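Uncharacterized protein MJ0327 (Methanocaldococcus jannaschii DSM 2661, PDB 2QTD) is of unknown function but, as a member of the dinitrogenase iron-molybdenum cofactor family with a ribonuclease H-like fold, may bind or carry a metal cluster. Local coordinates at residues A[10-14]-A[15-19]; A[30-34]-A[35-39]; A[92-96]-A[97-101]. One frame throughout, in Å; residues are numbered along the deposited sequence.

Interaction 1: A[10-14]-A[15-19]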
loop_
_atom_site.group_PDB
_atom_site.type_symbol
_atom_site.label_atom_id
_atom_site.label_comp_id
_atom_site.label_asym_id
_atom_site.label_seq_id
_atom_site.Cartn_x
_atom_site.Cartn_y
_atom_site.Cartn_z
ATOM N N SER A 10 -3.330 1.612 1.797
ATOM C CA SER A 10 -4.345 1.560 2.856
ATOM C C SER A 10 -5.285 2.763 2.693
ATOM O O SER A 10 -4.871 3.899 2.841
ATOM C CB SER A 10 -3.616 1.585 4.180
ATOM O OG SER A 10 -2.861 2.772 4.323
HETATM N N MSE A 11 -6.551 2.481 2.383
HETATM C CA MSE A 11 -7.528 3.516 2.006
HETATM C C MSE A 11 -8.738 3.651 2.938
HETATM O O MSE A 11 -9.335 2.674 3.398
HETATM C CB MSE A 11 -8.055 3.273 0.579
HETATM C CG MSE A 11 -7.000 3.417 -0.518
HETATM SE SE MSE A 11 -6.369 5.258 -0.640
HETATM C CE MSE A 11 -8.056 6.285 -0.960
ATOM N N ASP A 12 -9.110 4.904 3.210
ATOM C CA ASP A 12 -10.480 5.239 3.672
ATOM C C ASP A 12 -11.289 5.669 2.440
ATOM O O ASP A 12 -10.744 5.802 1.350
ATOM C CB ASP A 12 -10.456 6.361 4.705
ATOM C CG ASP A 12 -9.969 5.905 6.074
ATOM O OD1 ASP A 12 -9.883 4.690 6.367
ATOM O OD2 ASP A 12 -9.706 6.789 6.882
ATOM N N VAL A 13 -12.585 5.891 2.597
ATOM C CA VAL A 13 -13.398 6.203 1.411
ATOM C C VAL A 13 -12.956 7.499 0.737
ATOM O O VAL A 13 -12.991 7.569 -0.479
ATOM C CB VAL A 13 -14.950 6.203 1.671
ATOM C CG1 VAL A 13 -15.390 4.850 2.170
ATOM C CG2 VAL A 13 -15.399 7.335 2.620
ATOM N N ASP A 14 -12.467 8.462 1.527
ATOM C CA ASP A 14 -12.132 9.824 1.064
ATOM C C ASP A 14 -10.635 10.164 0.960
ATOM O O ASP A 14 -10.287 11.209 0.417
ATOM C CB ASP A 14 -12.876 10.881 1.925
ATOM C CG ASP A 14 -12.735 10.660 3.459
ATOM O OD1 ASP A 14 -12.249 9.588 3.894
ATOM O OD2 ASP A 14 -13.167 11.547 4.234
ATOM N N LYS A 15 -9.751 9.270 1.413
ATOM C CA LYS A 15 -8.331 9.593 1.598
ATOM C C LYS A 15 -7.560 8.349 2.008
ATOM O O LYS A 15 -8.176 7.349 2.402
ATOM C CB LYS A 15 -8.181 10.687 2.666
ATOM C CG LYS A 15 -8.847 10.349 3.986
ATOM C CD LYS A 15 -8.442 11.327 5.094
ATOM C CE LYS A 15 -8.908 10.820 6.478
ATOM N NZ LYS A 15 -8.070 11.394 7.578
ATOM N N ILE A 16 -6.223 8.426 1.927
ATOM C CA ILE A 16 -5.340 7.439 2.517
ATOM C C ILE A 16 -5.642 7.444 4.014
ATOM O O ILE A 16 -5.799 8.528 4.618
ATOM C CB ILE A 16 -3.839 7.749 2.212
ATOM C CG1 ILE A 16 -3.559 7.688 0.692
ATOM C CG2 ILE A 16 -2.928 6.723 2.937
ATOM C CD1 ILE A 16 -2.123 8.095 0.277
ATOM N N SER A 17 -5.763 6.257 4.604
ATOM C CA SER A 17 -6.167 6.117 5.990
ATOM C C SER A 17 -5.013 6.461 6.935
ATOM O O SER A 17 -3.850 6.504 6.536
ATOM C CB SER A 17 -6.597 4.684 6.296
ATOM O OG SER A 17 -5.484 3.825 6.061
ATOM N N ASN A 18 -5.372 6.594 8.206
ATOM C CA ASN A 18 -4.375 6.884 9.248
ATOM C C ASN A 18 -3.403 5.738 9.487
ATOM O O ASN A 18 -2.249 5.992 9.856
ATOM C CB ASN A 18 -5.048 7.234 10.571
ATOM C CG ASN A 18 -5.786 8.583 10.548
ATOM O OD1 ASN A 18 -5.681 9.374 9.615
ATOM N ND2 ASN A 18 -6.538 8.841 11.610
ATOM N N SER A 19 -3.859 4.500 9.290
ATOM C CA SER A 19 -3.002 3.317 9.425
ATOM C C SER A 19 -3.395 2.177 8.515
ATOM O O SER A 19 -4.506 2.131 7.931
ATOM C CB SER A 19 -2.987 2.865 10.899
ATOM O OG SER A 19 -4.116 2.122 11.242
HETATM O O HOH W 1 -2.251 4.326 6.529
HETATM O O HOH W 2 -8.026 6.619 8.916
#
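Met11, a selenomethionine, has CG beside its backbone N (chi1 -65°) and bends again at chi2 and chi3, a bent chain that turns SE and CE back toward Lys15 and Ile16. The setting is the tight loop that follows strand 5-11 in the ribonuclease H-like fold, where the chain doubles back and Met11 forms a single beta bridge with Ile16. SE of Met11 lies 3.9 Å from CG1 of Ile16, the two side chains crossing obliquely, and CE of Met11 rests against O of Lys15, 3.5 Å away. The backbone closes the loop at two points: N of Asp12 donates to O of Lys15 at 2.7 Å, and N of Ser17 to O of Ser10 at 3.1 Å, the latter a nearly straight bond with the donor above the carbonyl plane. Beyond the bridge the carboxylate of Asp12 leans against Ser17, with OD1 of Asp12 3.3 Å from CB of Ser17. Tyr25 and Val87 also pack on Met11, so the folded side chain lies between the loop, strand 25-32 and helix 87-95. Two waters add bridges between the arms of the loop. One molecule joins OG of Ser10 to O of Ser17; another donates to OD2 of Asp12 at 2.6 Å and accepts from N of Asn18 at 2.7 Å.

Interaction 2: A[30-34]-A[35-39]; sequences RIDDN and EVKST
Arg30 and Asp32 hold the strand 35-39 through four backbone hydrogen bonds of a beta hairpin. N of Asp32 donates to O of Glu35 at 2.7 Å, and N of Glu35 returns a bond to O of Asp32 across the type I' turn that reverses the chain at Asp33 and Asn34. Farther from the turn, O of Arg30 accepts from N of Lys37 at 2.7 Å, while N of Arg30 donates to O of Ser38 at 3.1 Å. Lys37 and Ser38 thus both face Arg30, a classic beta bulge. The bulge brings Lys37 over Asp32: the lysine chain bends at chi2 (-51°) and lays CG of Lys37 3.4 Å from CB of Asp32. Its NZ then reaches back along its own strand to OE1 of Glu35, a 2.9 Å salt bridge met on the anti side of the carboxylate. On the same face OG of Ser38 lies 3.4 Å from CB of Arg30. The other face is apolar, with CG1 of Ile31 4.3 Å from CG2 of Val36; Ile31 is buried under helix 87-95, with Val36 at the margin. The methylenes of Lys37 thus bridge the strands while its ammonium is drawn to Glu35, probably offsetting part of the acidic charge around the turn.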
loop_
_atom_site.group_PDB
_atom_site.type_symbol
_atom_site.label_atom_id
_atom_site.label_comp_id
_atom_site.label_asym_id
_atom_site.label_seq_id
_atom_site.Cartn_x
_atom_site.Cartn_y
_atom_site.Cartn_z
ATOM N N ARG A 30 -1.867 -2.111 -9.973
ATOM C CA ARG A 30 -0.852 -2.685 -10.858
ATOM C C ARG A 30 -0.287 -1.529 -11.657
ATOM O O ARG A 30 -1.033 -0.836 -12.338
ATOM C CB ARG A 30 -1.422 -3.732 -11.825
ATOM C CG ARG A 30 -0.598 -4.063 -13.054
ATOM C CD ARG A 30 0.735 -4.627 -12.728
ATOM N NE ARG A 30 0.620 -5.881 -11.989
ATOM C CZ ARG A 30 1.663 -6.598 -11.556
ATOM N NH1 ARG A 30 2.916 -6.215 -11.812
ATOM N NH2 ARG A 30 1.441 -7.733 -10.885
ATOM N N ILE A 31 1.028 -1.353 -11.577
ATOM C CA ILE A 31 1.751 -0.293 -12.276
ATOM C C ILE A 31 2.607 -0.992 -13.302
ATOM O O ILE A 31 3.270 -1.981 -12.981
ATOM C CB ILE A 31 2.650 0.513 -11.344
ATOM C CG1 ILE A 31 1.814 1.335 -10.343
ATOM C CG2 ILE A 31 3.635 1.409 -12.227
ATOM C CD1 ILE A 31 2.527 1.640 -8.959
ATOM N N ASP A 32 2.556 -0.538 -14.551
ATOM C CA ASP A 32 3.270 -1.199 -15.614
ATOM C C ASP A 32 3.762 -0.166 -16.573
ATOM O O ASP A 32 3.048 0.809 -16.832
ATOM C CB ASP A 32 2.367 -2.153 -16.366
ATOM C CG ASP A 32 3.069 -3.402 -16.762
ATOM O OD1 ASP A 32 4.278 -3.327 -17.099
ATOM O OD2 ASP A 32 2.409 -4.468 -16.674
ATOM N N ASP A 33 4.991 -0.364 -17.039
ATOM C CA ASP A 33 5.709 0.628 -17.812
ATOM C C ASP A 33 5.467 2.023 -17.239
ATOM O O ASP A 33 5.057 2.932 -17.959
ATOM C CB ASP A 33 5.274 0.502 -19.283
ATOM C CG ASP A 33 5.815 -0.761 -19.949
ATOM O OD1 ASP A 33 7.013 -1.093 -19.746
ATOM O OD2 ASP A 33 5.046 -1.406 -20.695
ATOM N N ASN A 34 5.674 2.137 -15.914
ATOM C CA ASN A 34 5.439 3.366 -15.133
ATOM C C ASN A 34 4.023 3.994 -15.188
ATOM O O ASN A 34 3.879 5.191 -14.965
ATOM C CB ASN A 34 6.505 4.426 -15.517
ATOM C CG ASN A 34 7.931 3.953 -15.240
ATOM O OD1 ASN A 34 8.207 3.383 -14.183
ATOM N ND2 ASN A 34 8.845 4.205 -16.184
ATOM N N GLU A 35 2.987 3.192 -15.481
ATOM C CA GLU A 35 1.609 3.672 -15.560
ATOM C C GLU A 35 0.729 2.759 -14.732
ATOM O O GLU A 35 0.948 1.561 -14.780
ATOM C CB GLU A 35 1.126 3.632 -17.001
ATOM C CG GLU A 35 -0.281 4.195 -17.186
ATOM C CD GLU A 35 -0.598 4.515 -18.607
ATOM O OE1 GLU A 35 -0.851 3.573 -19.382
ATOM O OE2 GLU A 35 -0.592 5.716 -18.940
ATOM N N VAL A 36 -0.272 3.304 -14.044
ATOM C CA VAL A 36 -1.325 2.475 -13.432
ATOM C C VAL A 36 -2.169 1.761 -14.492
ATOM O O VAL A 36 -2.757 2.408 -15.371
ATOM C CB VAL A 36 -2.290 3.245 -12.497
ATOM C CG1 VAL A 36 -3.319 2.307 -11.944
ATOM C CG2 VAL A 36 -1.534 3.831 -11.274
ATOM N N LYS A 37 -2.198 0.440 -14.428
ATOM C CA LYS A 37 -2.929 -0.363 -15.418
ATOM C C LYS A 37 -4.256 -0.875 -14.906
ATOM O O LYS A 37 -5.205 -1.064 -15.690
ATOM C CB LYS A 37 -2.085 -1.538 -15.877
ATOM C CG LYS A 37 -0.825 -1.178 -16.660
ATOM C CD LYS A 37 -1.104 -0.222 -17.802
ATOM C CE LYS A 37 0.045 -0.163 -18.765
ATOM N NZ LYS A 37 -0.188 0.770 -19.888
ATOM N N SER A 38 -4.338 -1.144 -13.607
ATOM C CA SER A 38 -5.568 -1.633 -13.040
ATOM C C SER A 38 -5.636 -1.404 -11.530
ATOM O O SER A 38 -4.610 -1.109 -10.870
ATOM C CB SER A 38 -5.694 -3.134 -13.310
ATOM O OG SER A 38 -4.773 -3.810 -12.500
ATOM N N THR A 39 -6.851 -1.552 -10.991
ATOM C CA THR A 39 -7.134 -1.349 -9.597
ATOM C C THR A 39 -8.125 -2.388 -9.108
ATOM O O THR A 39 -8.922 -2.934 -9.866
ATOM C CB THR A 39 -7.687 0.084 -9.279
ATOM O OG1 THR A 39 -8.984 0.244 -9.853
ATOM C CG2 THR A 39 -6.668 1.205 -9.799
#

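Interaction 3: A[92-96]-A[97-101]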
loop_
_atom_site.group_PDB
_atom_site.type_symbol
_atom_site.label_atom_id
_atom_site.label_comp_id
_atom_site.label_asym_id
_atom_site.label_seq_id
_atom_site.Cartn_x
_atom_site.Cartn_y
_atom_site.Cartn_z
ATOM N N SER A 92 1.960 8.704 -7.883
ATOM C CA SER A 92 2.956 9.456 -8.662
ATOM C C SER A 92 4.315 9.551 -7.954
ATOM O O SER A 92 5.364 9.308 -8.571
ATOM C CB SER A 92 2.456 10.873 -9.003
ATOM O OG SER A 92 1.247 10.834 -9.737
ATOM N N LEU A 93 4.302 9.933 -6.670
ATOM C CA LEU A 93 5.530 10.008 -5.859
ATOM C C LEU A 93 6.245 8.658 -5.785
ATOM O O LEU A 93 7.473 8.593 -5.873
ATOM C CB LEU A 93 5.222 10.547 -4.458
ATOM C CG LEU A 93 4.854 12.043 -4.357
ATOM C CD1 LEU A 93 4.300 12.354 -2.941
ATOM C CD2 LEU A 93 6.057 12.927 -4.660
ATOM N N PHE A 94 5.471 7.585 -5.654
ATOM C CA PHE A 94 5.998 6.213 -5.605
ATOM C C PHE A 94 6.772 5.889 -6.889
ATOM O O PHE A 94 7.930 5.500 -6.867
ATOM C CB PHE A 94 4.875 5.193 -5.354
ATOM C CG PHE A 94 5.339 3.773 -5.376
ATOM C CD1 PHE A 94 5.934 3.212 -4.269
ATOM C CD2 PHE A 94 5.289 3.030 -6.548
ATOM C CE1 PHE A 94 6.412 1.908 -4.295
ATOM C CE2 PHE A 94 5.787 1.731 -6.585
ATOM C CZ PHE A 94 6.322 1.169 -5.432
ATOM N N ILE A 95 6.099 6.105 -8.001
ATOM C CA ILE A 95 6.683 5.840 -9.341
ATOM C C ILE A 95 7.933 6.656 -9.566
ATOM O O ILE A 95 8.925 6.123 -10.068
ATOM C CB ILE A 95 5.663 6.093 -10.454
ATOM C CG1 ILE A 95 4.571 5.039 -10.382
ATOM C CG2 ILE A 95 6.347 6.069 -11.846
ATOM C CD1 ILE A 95 3.366 5.238 -11.307
ATOM N N GLU A 96 7.920 7.907 -9.109
ATOM C CA GLU A 96 9.069 8.818 -9.211
ATOM C C GLU A 96 10.268 8.476 -8.302
ATOM O O GLU A 96 11.353 9.080 -8.446
ATOM C CB GLU A 96 8.605 10.261 -8.931
ATOM C CG GLU A 96 7.730 10.843 -10.046
ATOM C CD GLU A 96 6.976 12.127 -9.668
ATOM O OE1 GLU A 96 6.962 12.541 -8.486
ATOM O OE2 GLU A 96 6.394 12.744 -10.587
ATOM N N GLY A 97 10.078 7.546 -7.364
ATOM C CA GLY A 97 11.110 7.155 -6.451
ATOM C C GLY A 97 11.274 8.079 -5.260
ATOM O O GLY A 97 12.314 8.015 -4.596
ATOM N N GLU A 98 10.224 8.856 -4.938
ATOM C CA GLU A 98 10.247 9.945 -3.949
ATOM C C GLU A 98 9.625 9.697 -2.565
ATOM O O GLU A 98 9.703 10.570 -1.700
ATOM C CB GLU A 98 9.641 11.205 -4.585
ATOM C CG GLU A 98 10.438 11.634 -5.808
ATOM C CD GLU A 98 10.085 12.988 -6.365
ATOM O OE1 GLU A 98 9.260 13.707 -5.762
ATOM O OE2 GLU A 98 10.654 13.325 -7.429
ATOM N N LEU A 99 9.090 8.503 -2.322
ATOM C CA LEU A 99 8.606 8.047 -0.993
ATOM C C LEU A 99 9.700 7.341 -0.225
ATOM O O LEU A 99 10.546 6.557 -0.786
ATOM C CB LEU A 99 7.375 7.108 -1.106
ATOM C CG LEU A 99 6.086 7.691 -1.684
ATOM C CD1 LEU A 99 4.938 6.632 -1.625
ATOM C CD2 LEU A 99 5.629 9.036 -1.029
ATOM N N SER A 100 9.670 7.615 1.065
ATOM C CA SER A 100 10.602 7.020 2.026
ATOM C C SER A 100 10.148 5.641 2.459
ATOM O O SER A 100 8.933 5.375 2.580
ATOM C CB SER A 100 10.696 7.914 3.228
ATOM O OG SER A 100 11.257 9.099 2.823
ATOM N N LYS A 101 11.120 4.755 2.655
ATOM C CA LYS A 101 10.895 3.371 3.059
ATOM C C LYS A 101 10.879 3.313 4.581
ATOM O O LYS A 101 11.793 3.828 5.256
ATOM C CB LYS A 101 12.005 2.487 2.436
ATOM C CG LYS A 101 11.826 0.982 2.581
ATOM C CD LYS A 101 12.942 0.237 1.820
ATOM C CE LYS A 101 12.717 -1.261 1.854
ATOM N NZ LYS A 101 13.741 -1.975 0.994
#
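Leu99, Gly97 and Leu93 carry the contact in which the chain leaves helix 87-95 through a Schellman motif. Gly97 has a positive phi (82°), one that glycine adopts readily, and its N donates to O of Phe94 at 3.0 Å from well above the carbonyl plane. The next amide, N of Glu98, makes a straighter bond to O of Leu93 at 2.9 Å, so two carbonyls of the last turn are bound as the chain swings away. The reversal brings Leu99 back onto the helix. CG of Leu99 lies beside its own backbone N (chi1 -64°) and the two methyls part: CD2 sits 3.8 Å from CB of Leu93, the side chains crossing at about a right angle, and CD1 lies 4.0 Å from CB of Phe94, at the edge of the ring. With an alanine here both methyls are gone, and CB of Leu93 and CB of Phe94 would probably be left facing a gap. On the outer side, CD2 of Leu93 touches OE1 of Glu98 at 3.5 Å. Inward, Leu99 reaches Ile61 of strand 59-62, and the ring of Phe94 packs on strands 5-11, 25-32 and 59-62 and meets Tyr80 of strand 78-81 edge-to-face.

In the fold
Along the chain the three contacts come in series: the loop after strand 5-11, the hairpin of strands 25-32 and 35-43, and the end of helix 87-95. Interactions 1 and 2 belong to neighbouring strands of one mixed five-stranded sheet, yet their centres are 20 Å apart and their nearest atoms about 9 Å. Interaction 3 lies about 14 Å from interaction 2, centre to centre, and touches it: CD1 of Ile31 meets CD2 of Phe94 at 3.9 Å, and Ile95 packs against Ile31 and Asn34. Between interactions 1 and 3 the centres are 18 Å apart without touching, but Met11 and Ile16 pack on the earlier part of helix 87-95. The helix thus ties loop and hairpin to one core.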